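Local coordinates for protein putative alpha-ketoglutarate-dependent taurine dioxygenase (Burkholderia xenovorans, PDB 5HSX) that probably acts as an iron(II)- and 2-oxoglutarate-dependent dioxygenase of the TfdA/TauD family, its substrate not established, at residues 54-66 and 256-270. Numbering follows the deposited sequence.
Sequences LLKWRVVFFREQF and FKWQAGSVAFWDNRA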
ATOM      1  N   LEU B  54      18.258  -9.957  -4.803  1.00 22.42           N
ATOM      2  CA  LEU B  54      18.016  -9.065  -3.674  1.00 23.51           C
ATOM      3  C   LEU B  54      18.527  -7.659  -3.964  1.00 23.03           C
ATOM      4  O   LEU B  54      17.827  -6.671  -3.722  1.00 22.86           O
ATOM      5  CB  LEU B  54      18.670  -9.632  -2.414  1.00 20.22           C
ATOM      6  CG  LEU B  54      18.692  -8.751  -1.165  1.00 24.39           C
ATOM      7  CD1 LEU B  54      17.275  -8.536  -0.605  1.00 23.56           C
ATOM      8  CD2 LEU B  54      19.624  -9.371  -0.118  1.00 25.94           C
ATOM      9  N   LEU B  55      19.753  -7.541  -4.478  1.00 22.05           N
ATOM     10  CA  LEU B  55      20.266  -6.213  -4.797  1.00 20.83           C
ATOM     11  C   LEU B  55      19.405  -5.529  -5.851  1.00 22.32           C
ATOM     12  O   LEU B  55      19.197  -4.310  -5.792  1.00 24.40           O
ATOM     13  CB  LEU B  55      21.720  -6.302  -5.270  1.00 22.46           C
ATOM     14  CG  LEU B  55      22.735  -6.792  -4.236  1.00 27.25           C
ATOM     15  CD1 LEU B  55      24.142  -6.616  -4.771  1.00 27.15           C
ATOM     16  CD2 LEU B  55      22.564  -6.077  -2.902  1.00 29.02           C
ATOM     17  N   LYS B  56      18.861  -6.300  -6.792  1.00 21.29           N
ATOM     18  CA  LYS B  56      18.115  -5.710  -7.899  1.00 23.00           C
ATOM     19  C   LYS B  56      16.690  -5.336  -7.504  1.00 23.60           C
ATOM     20  O   LYS B  56      16.185  -4.279  -7.909  1.00 23.49           O
ATOM     21  CB  LYS B  56      18.087  -6.685  -9.071  1.00 25.41           C
ATOM     22  CG  LYS B  56      17.293  -6.195 -10.273  1.00 28.58           C
ATOM     23  CD  LYS B  56      17.343  -7.249 -11.371  1.00 31.99           C
ATOM     24  CE  LYS B  56      16.598  -6.824 -12.616  1.00 31.95           C
ATOM     25  NZ  LYS B  56      16.700  -7.904 -13.630  1.00 40.73           N
ATOM     26  N   TRP B  57      16.023  -6.184  -6.731  1.00 21.60           N
ATOM     27  CA  TRP B  57      14.611  -5.988  -6.415  1.00 18.84           C
ATOM     28  C   TRP B  57      14.371  -5.485  -4.995  1.00 23.35           C
ATOM     29  O   TRP B  57      13.211  -5.245  -4.627  1.00 19.71           O
ATOM     30  CB  TRP B  57      13.841  -7.294  -6.676  1.00 19.13           C
ATOM     31  CG  TRP B  57      13.741  -7.549  -8.164  1.00 22.12           C
ATOM     32  CD1 TRP B  57      14.436  -8.472  -8.902  1.00 30.09           C
ATOM     33  CD2 TRP B  57      12.939  -6.811  -9.097  1.00 23.90           C
ATOM     34  NE1 TRP B  57      14.088  -8.367 -10.233  1.00 26.11           N
ATOM     35  CE2 TRP B  57      13.179  -7.352 -10.379  1.00 27.22           C
ATOM     36  CE3 TRP B  57      12.024  -5.758  -8.968  1.00 23.21           C
ATOM     37  CZ2 TRP B  57      12.546  -6.867 -11.530  1.00 30.48           C
ATOM     38  CZ3 TRP B  57      11.391  -5.277 -10.108  1.00 26.00           C
ATOM     39  CH2 TRP B  57      11.657  -5.834 -11.374  1.00 26.27           C
ATOM     40  N   ARG B  58      15.437  -5.319  -4.197  1.00 21.84           N
ATOM     41  CA  ARG B  58      15.419  -4.683  -2.875  1.00 18.59           C
ATOM     42  C   ARG B  58      14.854  -5.575  -1.774  1.00 21.87           C
ATOM     43  O   ARG B  58      15.342  -5.534  -0.638  1.00 20.99           O
ATOM     44  CB  ARG B  58      14.632  -3.372  -2.872  1.00 15.94           C
ATOM     45  CG  ARG B  58      14.904  -2.423  -4.027  1.00 19.20           C
ATOM     46  CD  ARG B  58      16.381  -2.173  -4.242  1.00 26.37           C
ATOM     47  NE  ARG B  58      16.556  -1.353  -5.438  1.00 23.56           N
ATOM     48  CZ  ARG B  58      17.712  -0.832  -5.833  1.00 24.50           C
ATOM     49  NH1 ARG B  58      18.813  -1.026  -5.122  1.00 21.20           N
ATOM     50  NH2 ARG B  58      17.758  -0.107  -6.941  1.00 23.98           N
ATOM     51  N   VAL B  59      13.801  -6.330  -2.071  1.00 21.08           N
ATOM     52  CA  VAL B  59      13.261  -7.328  -1.151  1.00 19.77           C
ATOM     53  C   VAL B  59      12.822  -8.533  -1.974  1.00 20.44           C
ATOM     54  O   VAL B  59      12.168  -8.376  -3.010  1.00 21.21           O
ATOM     55  CB  VAL B  59      12.091  -6.790  -0.296  1.00 18.26           C
ATOM     56  CG1 VAL B  59      10.935  -6.210  -1.176  1.00 17.85           C
ATOM     57  CG2 VAL B  59      11.561  -7.891   0.624  1.00 18.90           C
ATOM     58  N   VAL B  60      13.198  -9.729  -1.536  1.00 19.38           N
ATOM     59  CA  VAL B  60      12.799 -10.946  -2.223  1.00 21.60           C
ATOM     60  C   VAL B  60      12.036 -11.829  -1.245  1.00 23.06           C
ATOM     61  O   VAL B  60      12.258 -11.789  -0.028  1.00 23.22           O
ATOM     62  CB  VAL B  60      14.000 -11.691  -2.846  1.00 21.94           C
ATOM     63  CG1 VAL B  60      14.643 -10.821  -3.935  1.00 20.75           C
ATOM     64  CG2 VAL B  60      15.041 -12.070  -1.783  1.00 27.83           C
ATOM     65  N   PHE B  61      11.115 -12.622  -1.789  1.00 22.00           N
ATOM     66  CA  PHE B  61      10.205 -13.420  -0.978  1.00 19.54           C
ATOM     67  C   PHE B  61      10.272 -14.888  -1.380  1.00 26.74           C
ATOM     68  O   PHE B  61      10.406 -15.215  -2.563  1.00 27.78           O
ATOM     69  CB  PHE B  61       8.756 -12.925  -1.114  1.00 20.42           C
ATOM     70  CG  PHE B  61       8.573 -11.470  -0.791  1.00 21.04           C
ATOM     71  CD1 PHE B  61       8.519 -11.039   0.528  1.00 21.15           C
ATOM     72  CD2 PHE B  61       8.443 -10.534  -1.806  1.00 22.44           C
ATOM     73  CE1 PHE B  61       8.336  -9.695   0.830  1.00 21.92           C
ATOM     74  CE2 PHE B  61       8.259  -9.188  -1.516  1.00 21.39           C
ATOM     75  CZ  PHE B  61       8.203  -8.765  -0.193  1.00 23.12           C
ATOM     76  N   PHE B  62      10.165 -15.768  -0.385  1.00 24.83           N
ATOM     77  CA  PHE B  62      10.054 -17.201  -0.596  1.00 24.78           C
ATOM     78  C   PHE B  62       8.733 -17.680  -0.011  1.00 28.51           C
ATOM     79  O   PHE B  62       8.202 -17.083   0.932  1.00 29.91           O
ATOM     80  CB  PHE B  62      11.218 -17.975   0.057  1.00 25.78           C
ATOM     81  CG  PHE B  62      12.591 -17.482  -0.340  1.00 26.04           C
ATOM     82  CD1 PHE B  62      13.299 -18.098  -1.365  1.00 29.63           C
ATOM     83  CD2 PHE B  62      13.181 -16.415   0.328  1.00 29.37           C
ATOM     84  CE1 PHE B  62      14.577 -17.648  -1.725  1.00 30.20           C
ATOM     85  CE2 PHE B  62      14.447 -15.961  -0.026  1.00 28.92           C
ATOM     86  CZ  PHE B  62      15.145 -16.580  -1.052  1.00 27.36           C
ATOM     87  N   ARG B  63       8.205 -18.762  -0.578  1.00 29.90           N
ATOM     88  CA  ARG B  63       6.978 -19.387  -0.106  1.00 28.88           C
ATOM     89  C   ARG B  63       7.227 -20.851   0.217  1.00 30.74           C
ATOM     90  O   ARG B  63       8.100 -21.495  -0.374  1.00 31.65           O
ATOM     91  CB  ARG B  63       5.853 -19.296  -1.151  1.00 27.41           C
ATOM     92  CG  ARG B  63       5.493 -17.895  -1.598  1.00 27.34           C
ATOM     93  CD  ARG B  63       4.757 -17.126  -0.522  1.00 29.11           C
ATOM     94  NE  ARG B  63       4.108 -15.942  -1.075  1.00 28.42           N
ATOM     95  CZ  ARG B  63       3.339 -15.111  -0.379  1.00 30.95           C
ATOM     96  NH1 ARG B  63       3.130 -15.318   0.914  1.00 26.86           N
ATOM     97  NH2 ARG B  63       2.789 -14.061  -0.975  1.00 25.23           N
ATOM     98  N   GLU B  64       6.441 -21.376   1.161  1.00 29.94           N
ATOM     99  CA  GLU B  64       6.451 -22.800   1.495  1.00 33.43           C
ATOM    100  C   GLU B  64       7.831 -23.259   1.964  1.00 35.76           C
ATOM    101  O   GLU B  64       8.294 -24.345   1.610  1.00 35.18           O
ATOM    102  CB  GLU B  64       5.976 -23.653   0.313  1.00 37.58           C
ATOM    103  CG  GLU B  64       4.561 -23.374  -0.138  1.00 39.44           C
ATOM    104  CD  GLU B  64       3.544 -23.738   0.916  1.00 43.33           C
ATOM    105  OE1 GLU B  64       2.742 -22.858   1.295  1.00 45.04           O
ATOM    106  OE2 GLU B  64       3.552 -24.901   1.373  1.00 42.80           O
ATOM    107  N   GLN B  65       8.487 -22.434   2.773  1.00 29.70           N
ATOM    108  CA  GLN B  65       9.783 -22.757   3.369  1.00 32.18           C
ATOM    109  C   GLN B  65       9.573 -22.890   4.878  1.00 32.40           C
ATOM    110  O   GLN B  65       9.595 -21.902   5.611  1.00 34.64           O
ATOM    111  CB  GLN B  65      10.813 -21.683   3.031  1.00 28.56           C
ATOM    112  CG  GLN B  65      10.925 -21.387   1.539  1.00 29.52           C
ATOM    113  CD  GLN B  65      11.535 -22.540   0.763  1.00 36.33           C
ATOM    114  OE1 GLN B  65      12.345 -23.302   1.296  1.00 36.47           O
ATOM    115  NE2 GLN B  65      11.146 -22.679  -0.498  1.00 40.61           N
ATOM    116  N   PHE B  66       9.363 -24.118   5.340  1.00 31.83           N
ATOM    117  CA  PHE B  66       9.062 -24.382   6.745  1.00 31.54           C
ATOM    118  C   PHE B  66      10.366 -24.749   7.442  1.00 34.35           C
ATOM    119  O   PHE B  66      10.863 -25.871   7.305  1.00 33.72           O
ATOM    120  CB  PHE B  66       7.999 -25.469   6.861  1.00 36.49           C
ATOM    121  CG  PHE B  66       6.731 -25.124   6.130  1.00 39.37           C
ATOM    122  CD1 PHE B  66       5.778 -24.307   6.720  1.00 37.81           C
ATOM    123  CD2 PHE B  66       6.516 -25.570   4.834  1.00 37.81           C
ATOM    124  CE1 PHE B  66       4.620 -23.963   6.042  1.00 35.93           C
ATOM    125  CE2 PHE B  66       5.364 -25.231   4.149  1.00 40.05           C
ATOM    126  CZ  PHE B  66       4.416 -24.424   4.752  1.00 38.75           C
ATOM    127  N   PHE B 256       3.024  -7.235   0.806  1.00 19.81           N
ATOM    128  CA  PHE B 256       3.215  -8.681   0.892  1.00 18.34           C
ATOM    129  C   PHE B 256       2.199  -9.252   1.866  1.00 21.90           C
ATOM    130  O   PHE B 256       2.147  -8.831   3.025  1.00 20.93           O
ATOM    131  CB  PHE B 256       4.637  -9.010   1.359  1.00 19.87           C
ATOM    132  CG  PHE B 256       4.977 -10.480   1.350  1.00 22.66           C
ATOM    133  CD1 PHE B 256       5.120 -11.168   0.154  1.00 24.60           C
ATOM    134  CD2 PHE B 256       5.212 -11.154   2.534  1.00 22.73           C
ATOM    135  CE1 PHE B 256       5.461 -12.513   0.147  1.00 22.20           C
ATOM    136  CE2 PHE B 256       5.566 -12.496   2.534  1.00 23.31           C
ATOM    137  CZ  PHE B 256       5.694 -13.175   1.339  1.00 23.34           C
ATOM    138  N   LYS B 257       1.411 -10.215   1.410  1.00 20.70           N
ATOM    139  CA  LYS B 257       0.490 -10.928   2.281  1.00 21.57           C
ATOM    140  C   LYS B 257       1.143 -12.236   2.694  1.00 21.84           C
ATOM    141  O   LYS B 257       1.448 -13.082   1.843  1.00 22.44           O
ATOM    142  CB  LYS B 257      -0.857 -11.177   1.603  1.00 22.06           C
ATOM    143  CG  LYS B 257      -1.815 -11.950   2.507  1.00 19.85           C
ATOM    144  CD  LYS B 257      -3.217 -11.993   1.926  1.00 22.52           C
ATOM    145  CE  LYS B 257      -4.212 -12.599   2.920  1.00 24.67           C
ATOM    146  NZ  LYS B 257      -3.921 -14.024   3.269  1.00 26.57           N
ATOM    147  N   TRP B 258       1.369 -12.385   3.996  1.00 22.56           N
ATOM    148  CA  TRP B 258       2.084 -13.535   4.531  1.00 22.71           C
ATOM    149  C   TRP B 258       1.254 -14.807   4.461  1.00 23.52           C
ATOM    150  O   TRP B 258       0.021 -14.786   4.508  1.00 25.73           O
ATOM    151  CB  TRP B 258       2.484 -13.282   5.985  1.00 22.27           C
ATOM    152  CG  TRP B 258       3.519 -12.229   6.109  1.00 21.33           C
ATOM    153  CD1 TRP B 258       3.319 -10.881   6.174  1.00 20.01           C
ATOM    154  CD2 TRP B 258       4.935 -12.431   6.159  1.00 20.20           C
ATOM    155  NE1 TRP B 258       4.528 -10.231   6.264  1.00 21.87           N
ATOM    156  CE2 TRP B 258       5.533 -11.164   6.262  1.00 21.05           C
ATOM    157  CE3 TRP B 258       5.753 -13.566   6.135  1.00 26.34           C
ATOM    158  CZ2 TRP B 258       6.913 -10.994   6.336  1.00 22.49           C
ATOM    159  CZ3 TRP B 258       7.122 -13.398   6.216  1.00 21.84           C
ATOM    160  CH2 TRP B 258       7.692 -12.119   6.307  1.00 24.59           C
ATOM    161  N   GLN B 259       1.957 -15.927   4.347  1.00 26.43           N
ATOM    162  CA  GLN B 259       1.413 -17.247   4.614  1.00 31.46           C
ATOM    163  C   GLN B 259       2.405 -17.976   5.504  1.00 30.76           C
ATOM    164  O   GLN B 259       3.580 -17.606   5.575  1.00 27.68           O
ATOM    165  CB  GLN B 259       1.170 -18.049   3.324  1.00 31.72           C
ATOM    166  CG  GLN B 259       0.193 -17.394   2.353  1.00 33.04           C
ATOM    167  CD  GLN B 259       0.068 -18.180   1.063  1.00 39.32           C
ATOM    168  OE1 GLN B 259      -0.030 -19.406   1.083  1.00 43.60           O
ATOM    169  NE2 GLN B 259       0.093 -17.480  -0.068  1.00 37.66           N
ATOM    170  N   ALA B 260       1.928 -19.014   6.189  1.00 29.04           N
ATOM    171  CA  ALA B 260       2.843 -19.882   6.916  1.00 27.27           C
ATOM    172  C   ALA B 260       3.914 -20.394   5.962  1.00 30.18           C
ATOM    173  O   ALA B 260       3.622 -20.772   4.824  1.00 28.03           O
ATOM    174  CB  ALA B 260       2.087 -21.054   7.552  1.00 32.26           C
ATOM    175  N   GLY B 261       5.165 -20.372   6.418  1.00 26.02           N
ATOM    176  CA  GLY B 261       6.268 -20.789   5.583  1.00 26.58           C
ATOM    177  C   GLY B 261       6.801 -19.725   4.648  1.00 30.69           C
ATOM    178  O   GLY B 261       7.701 -20.021   3.849  1.00 29.12           O
ATOM    179  N   SER B 262       6.287 -18.501   4.709  1.00 27.34           N
ATOM    180  CA  SER B 262       6.823 -17.450   3.854  1.00 26.80           C
ATOM    181  C   SER B 262       8.055 -16.821   4.493  1.00 28.43           C
ATOM    182  O   SER B 262       8.225 -16.836   5.716  1.00 27.58           O
ATOM    183  CB  SER B 262       5.771 -16.375   3.574  1.00 22.58           C
ATOM    184  OG  SER B 262       4.684 -16.907   2.818  1.00 27.65           O
ATOM    185  N   VAL B 263       8.933 -16.292   3.640  1.00 24.30           N
ATOM    186  CA  VAL B 263      10.175 -15.653   4.064  1.00 22.56           C
ATOM    187  C   VAL B 263      10.323 -14.355   3.285  1.00 25.33           C
ATOM    188  O   VAL B 263      10.103 -14.326   2.072  1.00 25.93           O
ATOM    189  CB  VAL B 263      11.402 -16.563   3.831  1.00 25.64           C
ATOM    190  CG1 VAL B 263      12.692 -15.865   4.304  1.00 24.38           C
ATOM    191  CG2 VAL B 263      11.226 -17.909   4.534  1.00 28.47           C
ATOM    192  N   ALA B 264      10.687 -13.280   3.984  1.00 20.54           N
ATOM    193  CA  ALA B 264      11.027 -12.007   3.364  1.00 20.13           C
ATOM    194  C   ALA B 264      12.479 -11.679   3.680  1.00 22.00           C
ATOM    195  O   ALA B 264      12.899 -11.764   4.839  1.00 22.12           O
ATOM    196  CB  ALA B 264      10.106 -10.885   3.864  1.00 20.91           C
ATOM    197  N   PHE B 265      13.235 -11.301   2.649  1.00 18.62           N
ATOM    198  CA  PHE B 265      14.672 -11.039   2.738  1.00 20.58           C
ATOM    199  C   PHE B 265      14.879  -9.672   2.098  1.00 21.36           C
ATOM    200  O   PHE B 265      14.700  -9.529   0.884  1.00 20.75           O
ATOM    201  CB  PHE B 265      15.436 -12.145   1.993  1.00 21.99           C
ATOM    202  CG  PHE B 265      16.957 -12.089   2.084  1.00 20.24           C
ATOM    203  CD1 PHE B 265      17.632 -11.160   2.865  1.00 19.77           C
ATOM    204  CD2 PHE B 265      17.701 -13.016   1.368  1.00 22.31           C
ATOM    205  CE1 PHE B 265      19.024 -11.166   2.926  1.00 22.56           C
ATOM    206  CE2 PHE B 265      19.089 -13.025   1.419  1.00 25.07           C
ATOM    207  CZ  PHE B 265      19.753 -12.094   2.197  1.00 25.36           C
ATOM    208  N   TRP B 266      15.198  -8.648   2.895  1.00 18.79           N
ATOM    209  CA  TRP B 266      15.261  -7.304   2.334  1.00 19.40           C
ATOM    210  C   TRP B 266      16.588  -6.619   2.626  1.00 20.15           C
ATOM    211  O   TRP B 266      17.267  -6.915   3.615  1.00 19.56           O
ATOM    212  CB  TRP B 266      14.113  -6.407   2.819  1.00 19.06           C
ATOM    213  CG  TRP B 266      14.072  -6.061   4.283  1.00 20.95           C
ATOM    214  CD1 TRP B 266      14.603  -4.951   4.877  1.00 21.99           C
ATOM    215  CD2 TRP B 266      13.388  -6.781   5.315  1.00 19.14           C
ATOM    216  NE1 TRP B 266      14.317  -4.955   6.224  1.00 23.42           N
ATOM    217  CE2 TRP B 266      13.570  -6.064   6.518  1.00 22.99           C
ATOM    218  CE3 TRP B 266      12.655  -7.970   5.343  1.00 20.75           C
ATOM    219  CZ2 TRP B 266      13.039  -6.497   7.740  1.00 24.34           C
ATOM    220  CZ3 TRP B 266      12.119  -8.396   6.561  1.00 27.50           C
ATOM    221  CH2 TRP B 266      12.327  -7.663   7.741  1.00 27.72           C
ATOM    222  N   ASP B 267      16.931  -5.693   1.732  1.00 16.96           N
ATOM    223  CA  ASP B 267      18.179  -4.931   1.773  1.00 19.88           C
ATOM    224  C   ASP B 267      17.877  -3.604   2.466  1.00 18.83           C
ATOM    225  O   ASP B 267      17.298  -2.697   1.865  1.00 17.98           O
ATOM    226  CB  ASP B 267      18.719  -4.720   0.358  1.00 18.08           C
ATOM    227  CG  ASP B 267      20.071  -4.013   0.340  1.00 19.98           C
ATOM    228  OD1 ASP B 267      20.487  -3.471   1.387  1.00 22.45           O
ATOM    229  OD2 ASP B 267      20.707  -3.982  -0.733  1.00 22.79           O
ATOM    230  N   ASN B 268      18.282  -3.494   3.736  1.00 20.17           N
ATOM    231  CA  ASN B 268      18.065  -2.284   4.526  1.00 23.22           C
ATOM    232  C   ASN B 268      18.849  -1.082   4.025  1.00 25.89           C
ATOM    233  O   ASN B 268      18.592   0.037   4.478  1.00 25.44           O
ATOM    234  CB  ASN B 268      18.462  -2.522   5.977  1.00 25.02           C
ATOM    235  CG  ASN B 268      17.460  -3.333   6.725  1.00 32.83           C
ATOM    236  OD1 ASN B 268      16.272  -2.993   6.766  1.00 31.85           O
ATOM    237  ND2 ASN B 268      17.925  -4.418   7.339  1.00 32.03           N
ATOM    238  N   ARG B 269      19.824  -1.271   3.151  1.00 19.57           N
ATOM    239  CA  ARG B 269      20.522  -0.115   2.628  1.00 17.87           C
ATOM    240  C   ARG B 269      19.730   0.603   1.547  1.00 20.19           C
ATOM    241  O   ARG B 269      20.097   1.726   1.179  1.00 24.06           O
ATOM    242  CB  ARG B 269      21.889  -0.548   2.098  1.00 18.34           C
ATOM    243  CG  ARG B 269      22.663  -1.334   3.150  1.00 20.02           C
ATOM    244  CD  ARG B 269      23.810  -2.096   2.551  1.00 26.19           C
ATOM    245  NE  ARG B 269      23.340  -3.103   1.610  1.00 21.07           N
ATOM    246  CZ  ARG B 269      24.130  -4.006   1.032  1.00 25.30           C
ATOM    247  NH1 ARG B 269      25.429  -4.045   1.318  1.00 23.64           N
ATOM    248  NH2 ARG B 269      23.617  -4.874   0.174  1.00 26.76           N
ATOM    249  N   ALA B 270      18.647  -0.007   1.050  1.00 21.35           N
ATOM    250  CA  ALA B 270      17.877   0.547  -0.053  1.00 17.69           C
ATOM    251  C   ALA B 270      16.376   0.565   0.207  1.00 19.41           C
ATOM    252  O   ALA B 270      15.614   0.859  -0.720  1.00 18.76           O
ATOM    253  CB  ALA B 270      18.150  -0.234  -1.344  1.00 19.57           C
TER
HETATM  254  O   HOH W   1      19.215  -3.249  -3.037  1.00 23.51           O
HETATM  255  O   HOH W   2       1.387 -11.116  -1.441  1.00 24.60           O
HETATM  256  O   HOH W   3       4.432 -19.735   2.488  1.00 27.08           O
HETATM  257  O   HOH W   4       2.656 -20.273   0.507  1.00 35.26           O
HETATM  258  O   HOH W   5       1.428 -22.136   3.883  1.00 37.09           O
HETATM  259  O   HOH W   6       9.210 -19.636   6.892  1.00 34.01           O
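In the larger sheet of the double-stranded beta-helix (cupin) fold expected of this family, strand 59-62 runs antiparallel to strand 263-267, and Val60 and Phe265 form a hydrogen-bonded pair, Val60 N to Phe265 O measuring 2.9 Å. Phe62 and Val263 repeat the pattern, and Asp267 N to Arg58 O extends it toward helix 44-57. On one face of the pairing, the Phe265 ring receives Leu54 CD2 over its face, 3.8 Å from the centroid. On the other, Phe61 and Phe256 form an offset stack, centroids 4.0 Å apart and planes at 7°; Phe256 reaches it because its CG stands anti to its own backbone N (chi1 -174°). The Phe256 ring also lies over one face of the Arg63 guanidinium, Phe256 CE1 3.3 Å from Arg63 NH2. Bent at chi2 (-72°), Arg63 turns back to the other segment: NH1 and, at the longer 3.3 Å, NH2 both donate to Lys257 O in the guanidinium plane, and NH1 also reaches Ser262 OG at 2.9 Å, while Gln259 NE2 lies over the opposite face. Bonds to Lys257 and Ser262 and neighbours on both faces, Phe256 of the stack among them, thus fix the guanidinium's rotation, and its charge probably polarises the Lys257 carbonyl.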